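Local atomic coordinates of CymD (Pseudomonas putida, PDB entry 6Z34), a protein that probably forms an outer-membrane channel of the FadL family that takes up monoaromatic hydrocarbons such as toluene by diffusion. Residues 257-260 and 261-264; 388-391 and 392-395. All blocks are in the same frame, centred on the assembly; numbering follows the deposited sequence.

Contact 1 (257-260 and 261-264); sequences AVSA and VAGN
Val261 opens the return of the chain, where its N-H reaches back to the hydroxyl of Ser259 in a weak, bent bond (N to OG 3.1 Å). The next residue makes the firmer one: Ala262 N points almost straight at Ser259 OG, 2.8 Å away with 171° at the hydrogen. A hydroxyl accepting the amides two and three residues on marks an ST turn, here in the loop linking antiparallel strands 234-259 and 265-273 of the FadL-family barrel. It reaches both because OG stands opposite the backbone N of its own residue (chi1 160°), swung beside the carbonyl carbon. The small methyl of Ala262 fits against it, CB lying 3.5 Å from Ser259 OG. Gly263 has a positive phi of 70°, which favours glycine and lets the chain turn back; its carbonyl O receives a weak bond from Ser259 N at 3.3 Å. At Asn264, CA directs its hydrogen to Ala257 O (3.1 Å), while OD1 lies alongside Val258 and meets its CG1. The Ser259 hydroxyl is also bonded to the carbonyl of Pro196. With an alanine here the amides of Val261 and Ala262 would probably lose their shared acceptor, and that carbonyl its donor. Since a carbonyl oxygen can only accept, Ser259 gives its proton there and takes one firm N-H, from Ala262, and a weak one from Val261, so one buried serine ties the turn to a neighbouring loop.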
ATOM      1  N   ALA A 257     -21.775 -22.047 -10.395  1.00 63.04           N
ATOM      2  CA  ALA A 257     -22.223 -22.121 -11.778  1.00 61.45           C
ATOM      3  C   ALA A 257     -23.614 -21.514 -11.872  1.00 63.74           C
ATOM      4  O   ALA A 257     -24.521 -21.925 -11.146  1.00 65.00           O
ATOM      5  CB  ALA A 257     -22.244 -23.572 -12.259  1.00 63.88           C
ATOM      6  N   VAL A 258     -23.784 -20.532 -12.751  1.00 63.10           N
ATOM      7  CA  VAL A 258     -25.039 -19.798 -12.871  1.00 64.24           C
ATOM      8  C   VAL A 258     -25.791 -20.298 -14.097  1.00 68.07           C
ATOM      9  O   VAL A 258     -25.238 -20.343 -15.206  1.00 67.87           O
ATOM     10  CB  VAL A 258     -24.797 -18.285 -12.940  1.00 63.79           C
ATOM     11  CG1 VAL A 258     -26.115 -17.543 -12.882  1.00 66.62           C
ATOM     12  CG2 VAL A 258     -23.922 -17.863 -11.782  1.00 57.53           C
ATOM     13  N   SER A 259     -27.053 -20.671 -13.899  1.00 66.24           N
ATOM     14  CA  SER A 259     -27.894 -21.167 -14.980  1.00 62.84           C
ATOM     15  C   SER A 259     -29.336 -20.773 -14.705  1.00 66.64           C
ATOM     16  O   SER A 259     -29.810 -20.887 -13.568  1.00 69.90           O
ATOM     17  CB  SER A 259     -27.779 -22.686 -15.127  1.00 63.78           C
ATOM     18  OG  SER A 259     -28.894 -23.218 -15.837  1.00 70.68           O
ATOM     19  N   ALA A 260     -30.019 -20.280 -15.740  1.00 71.56           N
ATOM     20  CA  ALA A 260     -31.437 -19.970 -15.603  1.00 84.27           C
ATOM     21  C   ALA A 260     -32.255 -21.225 -15.352  1.00 96.71           C
ATOM     22  O   ALA A 260     -33.282 -21.174 -14.665  1.00106.21           O
ATOM     23  CB  ALA A 260     -31.952 -19.258 -16.856  1.00 84.93           C
ATOM     24  N   VAL A 261     -31.820 -22.352 -15.899  1.00 94.56           N
ATOM     25  CA  VAL A 261     -32.564 -23.600 -15.800  1.00 84.77           C
ATOM     26  C   VAL A 261     -32.149 -24.400 -14.576  1.00 83.15           C
ATOM     27  O   VAL A 261     -32.994 -24.888 -13.827  1.00 90.43           O
ATOM     28  CB  VAL A 261     -32.364 -24.402 -17.098  1.00 88.19           C
ATOM     29  CG1 VAL A 261     -32.545 -25.886 -16.845  1.00 97.49           C
ATOM     30  CG2 VAL A 261     -33.311 -23.897 -18.163  1.00 89.85           C
ATOM     31  N   ALA A 262     -30.845 -24.519 -14.335  1.00 76.73           N
ATOM     32  CA  ALA A 262     -30.308 -25.410 -13.318  1.00 73.07           C
ATOM     33  C   ALA A 262     -30.005 -24.713 -11.995  1.00 67.91           C
ATOM     34  O   ALA A 262     -29.437 -25.341 -11.096  1.00 66.01           O
ATOM     35  CB  ALA A 262     -29.046 -26.091 -13.843  1.00 65.57           C
ATOM     36  N   GLY A 263     -30.383 -23.449 -11.841  1.00 66.36           N
ATOM     37  CA  GLY A 263     -30.073 -22.726 -10.628  1.00 59.60           C
ATOM     38  C   GLY A 263     -28.579 -22.447 -10.538  1.00 60.84           C
ATOM     39  O   GLY A 263     -27.786 -22.768 -11.426  1.00 66.95           O
ATOM     40  N   ASN A 264     -28.202 -21.840  -9.422  1.00 59.52           N
ATOM     41  CA  ASN A 264     -26.825 -21.451  -9.141  1.00 65.60           C
ATOM     42  C   ASN A 264     -26.202 -22.526  -8.272  1.00 71.63           C
ATOM     43  O   ASN A 264     -26.418 -22.555  -7.058  1.00 80.87           O
ATOM     44  CB  ASN A 264     -26.786 -20.095  -8.457  1.00 66.06           C
ATOM     45  CG  ASN A 264     -27.613 -19.089  -9.172  1.00 77.15           C
ATOM     46  OD1 ASN A 264     -27.508 -18.951 -10.389  1.00 85.33           O
ATOM     47  ND2 ASN A 264     -28.465 -18.388  -8.438  1.00 84.58           N
TER

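Contact 2 (388-391 and 392-395)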
ATOM      1  N   ALA A 388       0.953  20.448  19.431  1.00 63.13           N
ATOM      2  CA  ALA A 388       1.733  19.882  20.521  1.00 62.93           C
ATOM      3  C   ALA A 388       1.049  20.281  21.822  1.00 62.96           C
ATOM      4  O   ALA A 388       0.995  21.464  22.162  1.00 65.71           O
ATOM      5  CB  ALA A 388       3.178  20.364  20.468  1.00 62.74           C
ATOM      6  N   PHE A 389       0.468  19.304  22.516  1.00 65.67           N
ATOM      7  CA  PHE A 389      -0.134  19.570  23.812  1.00 68.02           C
ATOM      8  C   PHE A 389       0.908  19.753  24.902  1.00 75.62           C
ATOM      9  O   PHE A 389       0.566  20.236  25.987  1.00 82.81           O
ATOM     10  CB  PHE A 389      -1.074  18.431  24.228  1.00 69.22           C
ATOM     11  CG  PHE A 389      -2.291  18.290  23.368  1.00 71.44           C
ATOM     12  CD1 PHE A 389      -2.245  17.562  22.191  1.00 76.91           C
ATOM     13  CD2 PHE A 389      -3.489  18.864  23.747  1.00 74.84           C
ATOM     14  CE1 PHE A 389      -3.366  17.439  21.399  1.00 84.21           C
ATOM     15  CE2 PHE A 389      -4.618  18.732  22.966  1.00 82.05           C
ATOM     16  CZ  PHE A 389      -4.557  18.019  21.787  1.00 89.41           C
ATOM     17  N   SER A 390       2.157  19.373  24.637  1.00 71.88           N
ATOM     18  CA  SER A 390       3.237  19.329  25.613  1.00 67.85           C
ATOM     19  C   SER A 390       4.519  19.001  24.860  1.00 69.25           C
ATOM     20  O   SER A 390       4.465  18.702  23.660  1.00 66.29           O
ATOM     21  CB  SER A 390       2.950  18.282  26.703  1.00 65.09           C
ATOM     22  OG  SER A 390       3.587  17.047  26.416  1.00 60.51           O
ATOM     23  N   PRO A 391       5.689  19.065  25.499  1.00 77.68           N
ATOM     24  CA  PRO A 391       6.909  18.628  24.805  1.00 77.70           C
ATOM     25  C   PRO A 391       6.900  17.150  24.474  1.00 73.80           C
ATOM     26  O   PRO A 391       7.706  16.705  23.646  1.00 75.97           O
ATOM     27  CB  PRO A 391       8.023  18.976  25.804  1.00 79.57           C
ATOM     28  CG  PRO A 391       7.451  20.075  26.621  1.00 77.98           C
ATOM     29  CD  PRO A 391       6.003  19.720  26.782  1.00 77.54           C
ATOM     30  N   GLU A 392       5.998  16.380  25.079  1.00 61.73           N
ATOM     31  CA  GLU A 392       5.990  14.936  24.942  1.00 59.48           C
ATOM     32  C   GLU A 392       4.866  14.415  24.069  1.00 57.43           C
ATOM     33  O   GLU A 392       4.883  13.227  23.728  1.00 54.73           O
ATOM     34  CB  GLU A 392       5.863  14.267  26.322  1.00 55.32           C
ATOM     35  CG  GLU A 392       6.968  14.602  27.322  1.00 64.54           C
ATOM     36  CD  GLU A 392       6.836  13.797  28.609  1.00 73.44           C
ATOM     37  OE1 GLU A 392       7.754  13.879  29.458  1.00 74.47           O
ATOM     38  OE2 GLU A 392       5.821  13.065  28.754  1.00 75.38           O
ATOM     39  N   ASP A 393       3.883  15.256  23.734  1.00 55.14           N
ATOM     40  CA  ASP A 393       2.599  14.811  23.194  1.00 59.37           C
ATOM     41  C   ASP A 393       2.227  15.635  21.968  1.00 57.75           C
ATOM     42  O   ASP A 393       2.058  16.855  22.062  1.00 57.65           O
ATOM     43  CB  ASP A 393       1.497  14.909  24.261  1.00 54.48           C
ATOM     44  CG  ASP A 393       1.807  14.115  25.521  1.00 58.33           C
ATOM     45  OD1 ASP A 393       1.407  12.938  25.576  1.00 61.36           O
ATOM     46  OD2 ASP A 393       2.408  14.651  26.478  1.00 66.71           O
ATOM     47  N   VAL A 394       2.088  14.986  20.820  1.00 53.67           N
ATOM     48  CA  VAL A 394       1.816  15.718  19.586  1.00 52.32           C
ATOM     49  C   VAL A 394       0.733  15.000  18.797  1.00 54.13           C
ATOM     50  O   VAL A 394       0.756  13.773  18.663  1.00 56.89           O
ATOM     51  CB  VAL A 394       3.084  15.898  18.722  1.00 51.20           C
ATOM     52  CG1 VAL A 394       2.737  16.541  17.372  1.00 51.56           C
ATOM     53  CG2 VAL A 394       4.125  16.755  19.460  1.00 61.39           C
ATOM     54  N   VAL A 395      -0.215  15.771  18.274  1.00 50.49           N
ATOM     55  CA  VAL A 395      -1.252  15.263  17.386  1.00 61.35           C
ATOM     56  C   VAL A 395      -0.980  15.784  15.987  1.00 67.58           C
ATOM     57  O   VAL A 395      -0.650  16.962  15.809  1.00 63.87           O
ATOM     58  CB  VAL A 395      -2.659  15.670  17.858  1.00 67.02           C
ATOM     59  CG1 VAL A 395      -3.687  15.231  16.850  1.00 73.22           C
ATOM     60  CG2 VAL A 395      -2.937  15.033  19.186  1.00 69.43           C
TER
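Ser390 OG meets Asp393 OD2 at 2.7 Å, giving its proton to the anti lone pair of that oxygen, the one turned away from OD1. The same hydroxyl accepts the N-H of Glu392 at 2.8 Å and 156°, which makes an ST turn: a serine oxygen held by the amide two residues on. Asp393 presents its carboxylate because CG lies beside its own backbone N (chi1 -57°), on the side of the turn where the serine hydroxyl stands. Pro391 and Glu392 have the backbone angles of the two central residues of a type I turn, and a proline, with its fixed phi, suits the first of them; the closing bond from Asp393 N to Ser390 O is weak at 3.5 Å. Behind the turn, Phe389 N makes another weak bond to Asp393 O (3.0 Å). The Phe389 ring meets Val395 at its edge, near the ring plane, where the methyl CG2 lies against CE1. On the sheet face of Ala388 and Val394, a non-hydrogen-bonded antiparallel pair, Ala388 CB packs on Val394 CG2 at 3.9 Å.

Further out, Tyr387 meets the Phe389 ring edge-to-face, and strand 422-437 fixes the acids. Lys434 forms salt bridges with Asp393 OD1 and with Glu392 OE2, the latter at the end of an extended chain, and Tyr432 OH also bonds to OD1. Thus OD2 takes the serine's proton, while OD1 faces Lys434 and Tyr432. Lysine so close to both acids would be expected to favour their charged forms. The hairpin turn between strands 378-388 and 393-404 is in this way tied to strand 422-437 by charge pairs, beside backbone bonds such as that of Val394 with Thr433.

In the fold
Contacts 1 and 2 are both turns where a barrel strand ends and the chain doubles back, but they lie at opposite ends of the molecule. Their centres are about 61 Å apart, and their nearest atoms about 48 Å. Measured from the centre of each contact, the centre of the chain is about 38 Å from contact 1 and about 28 Å from contact 2. Residues 392-395 pair with the C-terminal strand 422-437 near its end, which in outer-membrane barrels lies on the periplasmic side; residues 257-264 then probably face outward at the cell surface. Both are structural turns between neighbouring strands, contact 1 packed on the 195-197 loop and contact 2 on strand 422-437.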